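Local structure of major capsid protein P2 (2VVF) at residues Gln43-Gly53 and Leu111-Asp121; Ala184-Arg195 and Asn217-Leu225. The protein forms the outer protein shell of bacteriophage PM2 as its major capsid protein, a homotrimer with a double jelly-roll fold. All coordinates share one frame; numbering follows the deposited sequence.

Overall arrangement
The double jelly-roll offers a worked example of one architecture used twice in a chain, and the two contacts sample strand pairing within a sheet and side-chain packing between sheets. Interaction 1 joins neighbouring strands of a four-stranded antiparallel sheet in the N-terminal domain; interaction 2, later in the chain, brings two sheets of the C-terminal domain together. They lie on opposite sides of the chain's centre. The centres of interactions 1 and 2 are about 30 Å apart, and their nearest atoms about 17 Å apart. Each domain has a four-stranded sheet with the same strand order, and strands 44-51 and 182-189 hold matching places in it. Interaction 2 also borders a second subunit of the trimer.

Interaction 1. Residues Gln43-Gly53 and Leu111-Asp121; sequences QIKNVRVELDG and LTTCEIKFDID
Gln43 begins the pairing by accepting the backbone N-H of Asp121 on its carbonyl oxygen, while its CG lies against Asp121 CB; its amide oxygen turns back to Thr40 N. Ile44 follows on the face it shares with Ile120, Val49 and Ile116, its CG2 lying 3.7 Å from Phe118 CD2 as the two side chains run side by side. Lys45 and Asp119 form a hydrogen-bonded pair, and a bend at chi3 brings Lys45 NZ within 3.5 Å of Asp121 OD1, a weak salt bridge; the other oxygen of Asp121 takes Ala123 N. At Asn46 the regular pairing breaks: Asn46 and Val47 together occupy the space opposite Phe118, a beta bulge. Asn46 ND2 gives an almost straight bond (176°) to the anti lone pair of Asp119 OD2, at 2.8 Å and in its own amide plane, although the amide and carboxylate are steeply turned (74°). Asp119 OD1 goes to Ser18 OG. This is the antiparallel pairing of two central strands in one sheet of the N-terminal jelly roll, strand 54-59 lying beyond 44-51 and strand 18-23 beyond 114-120. Val47 CG2 packs on Phe118 CB. Arg48 reaches across Lys117, its NH2 3.3 Å from Lys117 CB, and meets Asp119 OD1 at the guanidinium edge in a long salt bridge. Val49 stands beside Ile116 on the same face as Ile44. Glu50 brings OE1 3.2 Å from Lys117 CD and 3.6 Å from Lys117 NZ, with which it forms a salt bridge. Leu51 CD2 touches Cys114 SG, both residues also packing on Leu106. Where the strand ends, Asp52 OD1 receives two backbone N-H groups, Thr112 N at 2.6 Å on its syn lone pair and Thr113 N at 3.0 Å, while Asp52 N bonds to Thr113 O.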
loop_
_atom_site.group_PDB
_atom_site.type_symbol
_atom_site.label_atom_id
_atom_site.label_comp_id
_atom_site.label_asym_id
_atom_site.label_seq_id
_atom_site.Cartn_x
_atom_site.Cartn_y
_atom_site.Cartn_z
ATOM N N GLN A 43 -5.419 -4.533 31.816
ATOM C CA GLN A 43 -6.341 -4.470 32.944
ATOM C C GLN A 43 -7.790 -4.617 32.483
ATOM O O GLN A 43 -8.709 -4.676 33.300
ATOM C CB GLN A 43 -6.143 -3.181 33.744
ATOM C CG GLN A 43 -5.245 -3.351 34.963
ATOM C CD GLN A 43 -4.671 -2.040 35.462
ATOM O OE1 GLN A 43 -4.978 -0.970 34.933
ATOM N NE2 GLN A 43 -3.831 -2.115 36.489
ATOM N N ILE A 44 -7.984 -4.685 31.170
ATOM C CA ILE A 44 -9.310 -4.887 30.592
ATOM C C ILE A 44 -9.359 -6.347 30.162
ATOM O O ILE A 44 -8.961 -6.693 29.049
ATOM C CB ILE A 44 -9.566 -3.941 29.404
ATOM C CG1 ILE A 44 -9.479 -2.481 29.855
ATOM C CG2 ILE A 44 -10.918 -4.231 28.775
ATOM C CD1 ILE A 44 -10.662 -2.023 30.678
ATOM N N LYS A 45 -9.793 -7.209 31.077
ATOM C CA LYS A 45 -9.801 -8.647 30.840
ATOM C C LYS A 45 -11.076 -9.239 30.254
ATOM O O LYS A 45 -12.128 -8.604 30.233
ATOM C CB LYS A 45 -9.417 -9.393 32.120
ATOM C CG LYS A 45 -8.316 -8.719 32.925
ATOM C CD LYS A 45 -8.304 -9.208 34.366
ATOM C CE LYS A 45 -9.565 -8.782 35.101
ATOM N NZ LYS A 45 -9.689 -9.441 36.432
ATOM N N ASN A 46 -10.956 -10.479 29.789
ATOM C CA ASN A 46 -12.068 -11.227 29.219
ATOM C C ASN A 46 -12.948 -10.422 28.271
ATOM O O ASN A 46 -14.139 -10.243 28.513
ATOM C CB ASN A 46 -12.902 -11.878 30.322
ATOM C CG ASN A 46 -12.044 -12.587 31.356
ATOM O OD1 ASN A 46 -11.136 -13.346 31.010
ATOM N ND2 ASN A 46 -12.308 -12.322 32.631
ATOM N N VAL A 47 -12.355 -9.962 27.175
ATOM C CA VAL A 47 -13.092 -9.207 26.173
ATOM C C VAL A 47 -13.815 -10.180 25.249
ATOM O O VAL A 47 -13.188 -11.004 24.586
ATOM C CB VAL A 47 -12.166 -8.264 25.387
ATOM C CG1 VAL A 47 -12.976 -7.393 24.436
ATOM C CG2 VAL A 47 -11.347 -7.409 26.344
ATOM N N ARG A 48 -15.140 -10.103 25.233
ATOM C CA ARG A 48 -15.934 -10.996 24.405
ATOM C C ARG A 48 -16.903 -10.246 23.506
ATOM O O ARG A 48 -17.663 -9.393 23.963
ATOM C CB ARG A 48 -16.707 -11.994 25.274
ATOM C CG ARG A 48 -16.012 -12.362 26.577
ATOM C CD ARG A 48 -17.008 -12.846 27.624
ATOM N NE ARG A 48 -17.607 -11.740 28.369
ATOM C CZ ARG A 48 -17.195 -11.332 29.566
ATOM N NH1 ARG A 48 -16.178 -11.937 30.163
ATOM N NH2 ARG A 48 -17.800 -10.316 30.167
ATOM N N VAL A 49 -16.876 -10.586 22.222
ATOM C CA VAL A 49 -17.787 -10.007 21.248
ATOM C C VAL A 49 -18.924 -11.008 21.089
ATOM O O VAL A 49 -18.709 -12.133 20.641
ATOM C CB VAL A 49 -17.078 -9.736 19.906
ATOM C CG1 VAL A 49 -18.071 -9.245 18.870
ATOM C CG2 VAL A 49 -15.952 -8.729 20.092
ATOM N N GLU A 50 -20.122 -10.618 21.511
ATOM C CA GLU A 50 -21.266 -11.519 21.455
ATOM C C GLU A 50 -22.385 -11.065 20.527
ATOM O O GLU A 50 -22.823 -9.916 20.571
ATOM C CB GLU A 50 -21.820 -11.768 22.857
ATOM C CG GLU A 50 -20.766 -12.166 23.876
ATOM C CD GLU A 50 -21.360 -12.453 25.237
ATOM O OE1 GLU A 50 -22.518 -12.053 25.477
ATOM O OE2 GLU A 50 -20.669 -13.083 26.066
ATOM N N LEU A 51 -22.854 -11.997 19.705
ATOM C CA LEU A 51 -23.952 -11.742 18.783
ATOM C C LEU A 51 -25.116 -12.631 19.200
ATOM O O LEU A 51 -25.038 -13.856 19.096
ATOM C CB LEU A 51 -23.535 -12.082 17.350
ATOM C CG LEU A 51 -22.317 -11.361 16.766
ATOM C CD1 LEU A 51 -22.348 -11.420 15.245
ATOM C CD2 LEU A 51 -22.252 -9.921 17.248
ATOM N N ASP A 52 -26.180 -12.015 19.705
ATOM C CA ASP A 52 -27.350 -12.763 20.154
ATOM C C ASP A 52 -27.021 -13.649 21.356
ATOM O O ASP A 52 -27.597 -14.724 21.521
ATOM C CB ASP A 52 -27.928 -13.606 19.012
ATOM C CG ASP A 52 -28.908 -12.831 18.152
ATOM O OD1 ASP A 52 -29.080 -11.618 18.392
ATOM O OD2 ASP A 52 -29.508 -13.432 17.235
ATOM N N GLY A 53 -26.092 -13.190 22.189
ATOM C CA GLY A 53 -25.701 -13.925 23.386
ATOM C C GLY A 53 -24.604 -14.959 23.144
ATOM O O GLY A 53 -24.034 -15.497 24.092
ATOM N N LEU A 111 -30.232 -9.322 13.909
ATOM C CA LEU A 111 -29.702 -9.581 15.244
ATOM C C LEU A 111 -30.649 -9.078 16.330
ATOM O O LEU A 111 -31.422 -8.147 16.113
ATOM C CB LEU A 111 -28.336 -8.904 15.414
ATOM C CG LEU A 111 -27.129 -9.662 14.859
ATOM C CD1 LEU A 111 -25.973 -9.103 15.163
ATOM C CD2 LEU A 111 -26.886 -10.794 15.546
ATOM N N THR A 112 -30.564 -9.690 17.507
ATOM C CA THR A 112 -31.379 -9.281 18.645
ATOM C C THR A 112 -30.501 -8.504 19.621
ATOM O O THR A 112 -30.959 -7.569 20.279
ATOM C CB THR A 112 -32.054 -10.485 19.325
ATOM O OG1 THR A 112 -32.908 -11.150 18.388
ATOM C CG2 THR A 112 -32.876 -10.025 20.523
ATOM N N THR A 113 -29.230 -8.889 19.688
ATOM C CA THR A 113 -28.269 -8.220 20.554
ATOM C C THR A 113 -26.847 -8.282 20.008
ATOM O O THR A 113 -26.409 -9.308 19.486
ATOM C CB THR A 113 -28.331 -8.741 22.005
ATOM O OG1 THR A 113 -27.832 -10.085 22.061
ATOM C CG2 THR A 113 -29.754 -8.704 22.531
ATOM N N CYS A 114 -26.134 -7.171 20.140
ATOM C CA CYS A 114 -24.740 -7.076 19.727
ATOM C C CYS A 114 -23.991 -6.436 20.889
ATOM O O CYS A 114 -24.236 -5.281 21.237
ATOM C CB CYS A 114 -24.597 -6.231 18.461
ATOM S SG CYS A 114 -23.142 -6.643 17.471
ATOM N N GLU A 115 -23.111 -7.204 21.519
ATOM C CA GLU A 115 -22.404 -6.723 22.694
ATOM C C GLU A 115 -20.897 -6.955 22.676
ATOM O O GLU A 115 -20.399 -7.899 22.060
ATOM C CB GLU A 115 -22.983 -7.402 23.937
ATOM C CG GLU A 115 -23.473 -6.454 25.010
ATOM C CD GLU A 115 -24.315 -7.158 26.056
ATOM O OE1 GLU A 115 -25.523 -7.358 25.808
ATOM O OE2 GLU A 115 -23.768 -7.528 27.116
ATOM N N ILE A 116 -20.187 -6.106 23.411
ATOM C CA ILE A 116 -18.749 -6.238 23.589
ATOM C C ILE A 116 -18.502 -6.186 25.092
ATOM O O ILE A 116 -18.342 -5.111 25.671
ATOM C CB ILE A 116 -17.962 -5.141 22.851
ATOM C CG1 ILE A 116 -18.078 -5.327 21.338
ATOM C CG2 ILE A 116 -16.499 -5.175 23.264
ATOM C CD1 ILE A 116 -17.269 -4.323 20.546
ATOM N N LYS A 117 -18.538 -7.353 25.724
ATOM C CA LYS A 117 -18.365 -7.452 27.165
ATOM C C LYS A 117 -16.901 -7.537 27.576
ATOM O O LYS A 117 -16.052 -7.979 26.804
ATOM C CB LYS A 117 -19.139 -8.652 27.715
ATOM C CG LYS A 117 -20.643 -8.565 27.517
ATOM C CD LYS A 117 -21.285 -9.942 27.545
ATOM C CE LYS A 117 -21.749 -10.311 28.945
ATOM N NZ LYS A 117 -22.977 -11.153 28.918
ATOM N N PHE A 118 -16.622 -7.116 28.805
ATOM C CA PHE A 118 -15.268 -7.142 29.341
ATOM C C PHE A 118 -15.297 -6.851 30.837
ATOM O O PHE A 118 -16.270 -6.304 31.352
ATOM C CB PHE A 118 -14.381 -6.121 28.620
ATOM C CG PHE A 118 -14.868 -4.704 28.738
ATOM C CD1 PHE A 118 -15.759 -4.183 27.815
ATOM C CD2 PHE A 118 -14.442 -3.895 29.782
ATOM C CE1 PHE A 118 -16.214 -2.881 27.926
ATOM C CE2 PHE A 118 -14.893 -2.592 29.897
ATOM C CZ PHE A 118 -15.780 -2.085 28.968
ATOM N N ASP A 119 -14.225 -7.222 31.526
ATOM C CA ASP A 119 -14.121 -7.000 32.962
ATOM C C ASP A 119 -12.987 -6.027 33.272
ATOM O O ASP A 119 -11.887 -6.148 32.728
ATOM C CB ASP A 119 -13.877 -8.322 33.692
ATOM C CG ASP A 119 -14.861 -9.403 33.287
ATOM O OD1 ASP A 119 -16.047 -9.078 33.070
ATOM O OD2 ASP A 119 -14.448 -10.577 33.187
ATOM N N ILE A 120 -13.256 -5.062 34.145
ATOM C CA ILE A 120 -12.240 -4.093 34.533
ATOM C C ILE A 120 -11.505 -4.592 35.772
ATOM O O ILE A 120 -12.121 -4.867 36.804
ATOM C CB ILE A 120 -12.840 -2.690 34.757
ATOM C CG1 ILE A 120 -13.763 -2.310 33.597
ATOM C CG2 ILE A 120 -11.733 -1.656 34.924
ATOM C CD1 ILE A 120 -14.332 -0.911 33.702
ATOM N N ASP A 121 -10.188 -4.730 35.662
ATOM C CA ASP A 121 -9.385 -5.210 36.781
ATOM C C ASP A 121 -9.587 -4.351 38.025
ATOM O O ASP A 121 -9.885 -3.159 37.933
ATOM C CB ASP A 121 -7.903 -5.268 36.407
ATOM C CG ASP A 121 -7.074 -6.026 37.428
ATOM O OD1 ASP A 121 -7.187 -7.268 37.484
ATOM O OD2 ASP A 121 -6.312 -5.380 38.177
#

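Interaction 2. Residues Ala184-Arg195 and Asn217-Leu225; sequences AVEFQIDGTKWR and NTYTIDFML
Val185 sits over the ring of Tyr219, with CG2 3.5 Å from the ring centroid and nearly on its normal (9°), a CH-pi contact. The other methyl, CG1, placed anti to the backbone N (chi1 178°), meets Ile221 CD1 at 3.8 Å. Further along, Phe223 turns an edge toward the face of Phe187: its CZ stands over the middle of that ring, and the planes are inclined at 56°, an edge-to-face pair. Arg195, bent at chi2, reaches Ile221 and Phe223 with its guanidinium. Its NH2 donates to Asp222 O at 2.7 Å, in the guanidinium plane but from above the carbonyl plane, while Ile221 CG2 and Phe223 CD1 lie over a guanidinium face. What positions Arg195 is a classic beta bulge, Trp194 and Arg195 together facing Phe187, whose backbone bonds with Arg195 in both directions. Tyr219 OH is tied to Leu198 O, and Asp222 OD2 to Arg71. Phe4 of a neighbouring subunit forms a cation-pi contact with Arg195, and Met1 of that subunit packs on both phenylalanines. With strand axes 8.8 Å apart and crossing at a shallow angle, this is the buried face-to-face packing of two sheets in a jelly-roll sandwich.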
loop_
_atom_site.group_PDB
_atom_site.type_symbol
_atom_site.label_atom_id
_atom_site.label_comp_id
_atom_site.label_asym_id
_atom_site.label_seq_id
_atom_site.Cartn_x
_atom_site.Cartn_y
_atom_site.Cartn_z
ATOM N N ALA A 184 10.841 -23.922 16.235
ATOM C CA ALA A 184 10.319 -24.165 14.899
ATOM C C ALA A 184 8.953 -24.827 14.982
ATOM O O ALA A 184 8.608 -25.435 15.995
ATOM C CB ALA A 184 11.283 -25.031 14.104
ATOM N N VAL A 185 8.179 -24.699 13.911
ATOM C CA VAL A 185 6.847 -25.278 13.860
ATOM C C VAL A 185 6.580 -25.867 12.485
ATOM O O VAL A 185 7.136 -25.419 11.485
ATOM C CB VAL A 185 5.762 -24.244 14.242
ATOM C CG1 VAL A 185 4.369 -24.857 14.122
ATOM C CG2 VAL A 185 6.005 -23.710 15.648
ATOM N N GLU A 186 5.726 -26.881 12.447
ATOM C CA GLU A 186 5.366 -27.540 11.203
ATOM C C GLU A 186 3.852 -27.700 11.170
ATOM O O GLU A 186 3.240 -28.073 12.170
ATOM C CB GLU A 186 6.041 -28.912 11.124
ATOM C CG GLU A 186 5.633 -29.752 9.924
ATOM C CD GLU A 186 6.283 -31.123 9.930
ATOM O OE1 GLU A 186 7.485 -31.210 10.255
ATOM O OE2 GLU A 186 5.591 -32.115 9.619
ATOM N N PHE A 187 3.247 -27.390 10.031
ATOM C CA PHE A 187 1.803 -27.514 9.895
ATOM C C PHE A 187 1.444 -28.481 8.777
ATOM O O PHE A 187 1.973 -28.390 7.673
ATOM C CB PHE A 187 1.158 -26.150 9.641
ATOM C CG PHE A 187 -0.331 -26.213 9.452
ATOM C CD1 PHE A 187 -1.179 -26.333 10.543
ATOM C CD2 PHE A 187 -0.884 -26.169 8.181
ATOM C CE1 PHE A 187 -2.551 -26.400 10.370
ATOM C CE2 PHE A 187 -2.254 -26.235 8.001
ATOM C CZ PHE A 187 -3.090 -26.349 9.097
ATOM N N GLN A 188 0.543 -29.412 9.068
ATOM C CA GLN A 188 0.129 -30.384 8.068
ATOM C C GLN A 188 -1.348 -30.736 8.157
ATOM O O GLN A 188 -1.961 -30.653 9.220
ATOM C CB GLN A 188 0.982 -31.648 8.154
ATOM C CG GLN A 188 0.980 -32.310 9.516
ATOM C CD GLN A 188 1.691 -33.648 9.508
ATOM O OE1 GLN A 188 2.919 -33.713 9.578
ATOM N NE2 GLN A 188 0.920 -34.725 9.406
ATOM N N ILE A 189 -1.911 -31.119 7.018
ATOM C CA ILE A 189 -3.310 -31.509 6.935
ATOM C C ILE A 189 -3.388 -32.805 6.144
ATOM O O ILE A 189 -3.060 -32.835 4.959
ATOM C CB ILE A 189 -4.164 -30.407 6.275
ATOM C CG1 ILE A 189 -4.110 -29.119 7.100
ATOM C CG2 ILE A 189 -5.604 -30.876 6.110
ATOM C CD1 ILE A 189 -4.740 -27.929 6.414
ATOM N N ASP A 190 -3.793 -33.879 6.810
ATOM C CA ASP A 190 -3.900 -35.180 6.160
ATOM C C ASP A 190 -2.545 -35.658 5.645
ATOM O O ASP A 190 -2.435 -36.147 4.518
ATOM C CB ASP A 190 -4.907 -35.123 5.008
ATOM C CG ASP A 190 -6.337 -34.969 5.489
ATOM O OD1 ASP A 190 -6.621 -35.346 6.646
ATOM O OD2 ASP A 190 -7.178 -34.477 4.709
ATOM N N GLY A 191 -1.515 -35.509 6.472
ATOM C CA GLY A 191 -0.170 -35.939 6.107
ATOM C C GLY A 191 0.581 -34.909 5.263
ATOM O O GLY A 191 1.807 -34.830 5.316
ATOM N N THR A 192 -0.158 -34.131 4.480
ATOM C CA THR A 192 0.449 -33.115 3.624
ATOM C C THR A 192 1.066 -31.984 4.442
ATOM O O THR A 192 0.383 -31.327 5.228
ATOM C CB THR A 192 -0.551 -32.575 2.591
ATOM O OG1 THR A 192 -0.937 -33.630 1.703
ATOM C CG2 THR A 192 0.072 -31.443 1.789
ATOM N N LYS A 193 2.362 -31.763 4.249
ATOM C CA LYS A 193 3.081 -30.722 4.972
ATOM C C LYS A 193 3.000 -29.379 4.255
ATOM O O LYS A 193 3.840 -29.058 3.413
ATOM C CB LYS A 193 4.545 -31.127 5.164
ATOM C CG LYS A 193 5.111 -30.786 6.528
ATOM C CD LYS A 193 6.544 -31.275 6.667
ATOM C CE LYS A 193 6.653 -32.756 6.346
ATOM N NZ LYS A 193 7.941 -33.330 6.824
ATOM N N TRP A 194 1.991 -28.590 4.604
ATOM C CA TRP A 194 1.798 -27.280 3.995
ATOM C C TRP A 194 2.842 -26.279 4.471
ATOM O O TRP A 194 3.196 -25.338 3.758
ATOM C CB TRP A 194 0.383 -26.776 4.262
ATOM C CG TRP A 194 -0.634 -27.517 3.460
ATOM C CD1 TRP A 194 -1.429 -28.541 3.885
ATOM C CD2 TRP A 194 -0.887 -27.368 2.059
ATOM N NE1 TRP A 194 -2.195 -29.010 2.844
ATOM C CE2 TRP A 194 -1.882 -28.304 1.712
ATOM C CE3 TRP A 194 -0.390 -26.514 1.070
ATOM C CZ2 TRP A 194 -2.392 -28.405 0.420
ATOM C CZ3 TRP A 194 -0.896 -26.618 -0.212
ATOM C CH2 TRP A 194 -1.883 -27.558 -0.526
ATOM N N ARG A 195 3.347 -26.504 5.677
ATOM C CA ARG A 195 4.384 -25.658 6.244
ATOM C C ARG A 195 5.458 -26.563 6.833
ATOM O O ARG A 195 5.240 -27.229 7.843
ATOM C CB ARG A 195 3.811 -24.735 7.324
ATOM C CG ARG A 195 2.751 -23.770 6.820
ATOM C CD ARG A 195 3.377 -22.512 6.246
ATOM N NE ARG A 195 2.390 -21.659 5.586
ATOM C CZ ARG A 195 2.094 -20.424 5.974
ATOM N NH1 ARG A 195 2.707 -19.891 7.020
ATOM N NH2 ARG A 195 1.183 -19.719 5.317
ATOM N N ASN A 217 7.414 -13.330 21.678
ATOM C CA ASN A 217 7.017 -14.623 22.224
ATOM C C ASN A 217 5.810 -15.210 21.499
ATOM O O ASN A 217 4.919 -15.789 22.122
ATOM C CB ASN A 217 6.737 -14.506 23.725
ATOM C CG ASN A 217 7.880 -13.854 24.480
ATOM O OD1 ASN A 217 9.042 -14.232 24.322
ATOM N ND2 ASN A 217 7.558 -12.860 25.298
ATOM N N THR A 218 5.801 -15.065 20.177
ATOM C CA THR A 218 4.715 -15.569 19.349
ATOM C C THR A 218 5.219 -16.149 18.036
ATOM O O THR A 218 6.049 -15.544 17.362
ATOM C CB THR A 218 3.667 -14.479 19.051
ATOM O OG1 THR A 218 3.372 -13.747 20.246
ATOM C CG2 THR A 218 2.396 -15.115 18.508
ATOM N N TYR A 219 4.674 -17.301 17.656
ATOM C CA TYR A 219 4.997 -17.927 16.381
ATOM C C TYR A 219 3.717 -17.885 15.559
ATOM O O TYR A 219 2.779 -18.640 15.817
ATOM C CB TYR A 219 5.450 -19.373 16.572
ATOM C CG TYR A 219 6.074 -19.983 15.338
ATOM C CD1 TYR A 219 7.455 -20.080 15.210
ATOM C CD2 TYR A 219 5.284 -20.461 14.300
ATOM C CE1 TYR A 219 8.031 -20.635 14.085
ATOM C CE2 TYR A 219 5.850 -21.021 13.172
ATOM C CZ TYR A 219 7.223 -21.106 13.068
ATOM O OH TYR A 219 7.791 -21.663 11.946
ATOM N N THR A 220 3.667 -16.959 14.608
ATOM C CA THR A 220 2.482 -16.774 13.784
ATOM C C THR A 220 2.517 -17.548 12.474
ATOM O O THR A 220 3.483 -17.467 11.711
ATOM C CB THR A 220 2.205 -15.277 13.532
ATOM O OG1 THR A 220 1.837 -14.641 14.763
ATOM C CG2 THR A 220 1.087 -15.103 12.515
ATOM N N ILE A 221 1.440 -18.282 12.213
ATOM C CA ILE A 221 1.290 -19.028 10.972
ATOM C C ILE A 221 0.197 -18.340 10.166
ATOM O O ILE A 221 -0.983 -18.674 10.286
ATOM C CB ILE A 221 0.956 -20.505 11.227
ATOM C CG1 ILE A 221 2.171 -21.233 11.807
ATOM C CG2 ILE A 221 0.491 -21.175 9.940
ATOM C CD1 ILE A 221 1.880 -22.654 12.236
ATOM N N ASP A 222 0.597 -17.339 9.389
ATOM C CA ASP A 222 -0.327 -16.554 8.579
ATOM C C ASP A 222 -0.682 -17.269 7.280
ATOM O O ASP A 222 0.185 -17.514 6.441
ATOM C CB ASP A 222 0.296 -15.191 8.269
ATOM C CG ASP A 222 -0.740 -14.106 8.084
ATOM O OD1 ASP A 222 -1.833 -14.406 7.560
ATOM O OD2 ASP A 222 -0.450 -12.947 8.449
ATOM N N PHE A 223 -1.961 -17.596 7.117
ATOM C CA PHE A 223 -2.431 -18.281 5.915
ATOM C C PHE A 223 -2.991 -17.292 4.896
ATOM O O PHE A 223 -3.492 -17.690 3.846
ATOM C CB PHE A 223 -3.503 -19.317 6.269
ATOM C CG PHE A 223 -3.004 -20.443 7.128
ATOM C CD1 PHE A 223 -2.073 -21.347 6.640
ATOM C CD2 PHE A 223 -3.483 -20.614 8.416
ATOM C CE1 PHE A 223 -1.617 -22.390 7.431
ATOM C CE2 PHE A 223 -3.033 -21.655 9.209
ATOM C CZ PHE A 223 -2.098 -22.542 8.716
ATOM N N MET A 224 -2.911 -16.005 5.216
ATOM C CA MET A 224 -3.416 -14.960 4.330
ATOM C C MET A 224 -2.386 -13.855 4.135
ATOM O O MET A 224 -2.728 -12.672 4.111
ATOM C CB MET A 224 -4.710 -14.363 4.892
ATOM C CG MET A 224 -5.901 -15.304 4.853
ATOM S SD MET A 224 -7.471 -14.433 5.002
ATOM C CE MET A 224 -7.108 -13.312 6.356
ATOM N N LEU A 225 -1.123 -14.248 3.995
ATOM C CA LEU A 225 -0.031 -13.295 3.823
ATOM C C LEU A 225 -0.226 -12.343 2.639
ATOM O O LEU A 225 0.144 -11.170 2.709
ATOM C CB LEU A 225 1.309 -14.031 3.716
ATOM C CG LEU A 225 1.868 -14.586 5.029
ATOM C CD1 LEU A 225 2.958 -15.615 4.768
ATOM C CD2 LEU A 225 2.387 -13.463 5.916
#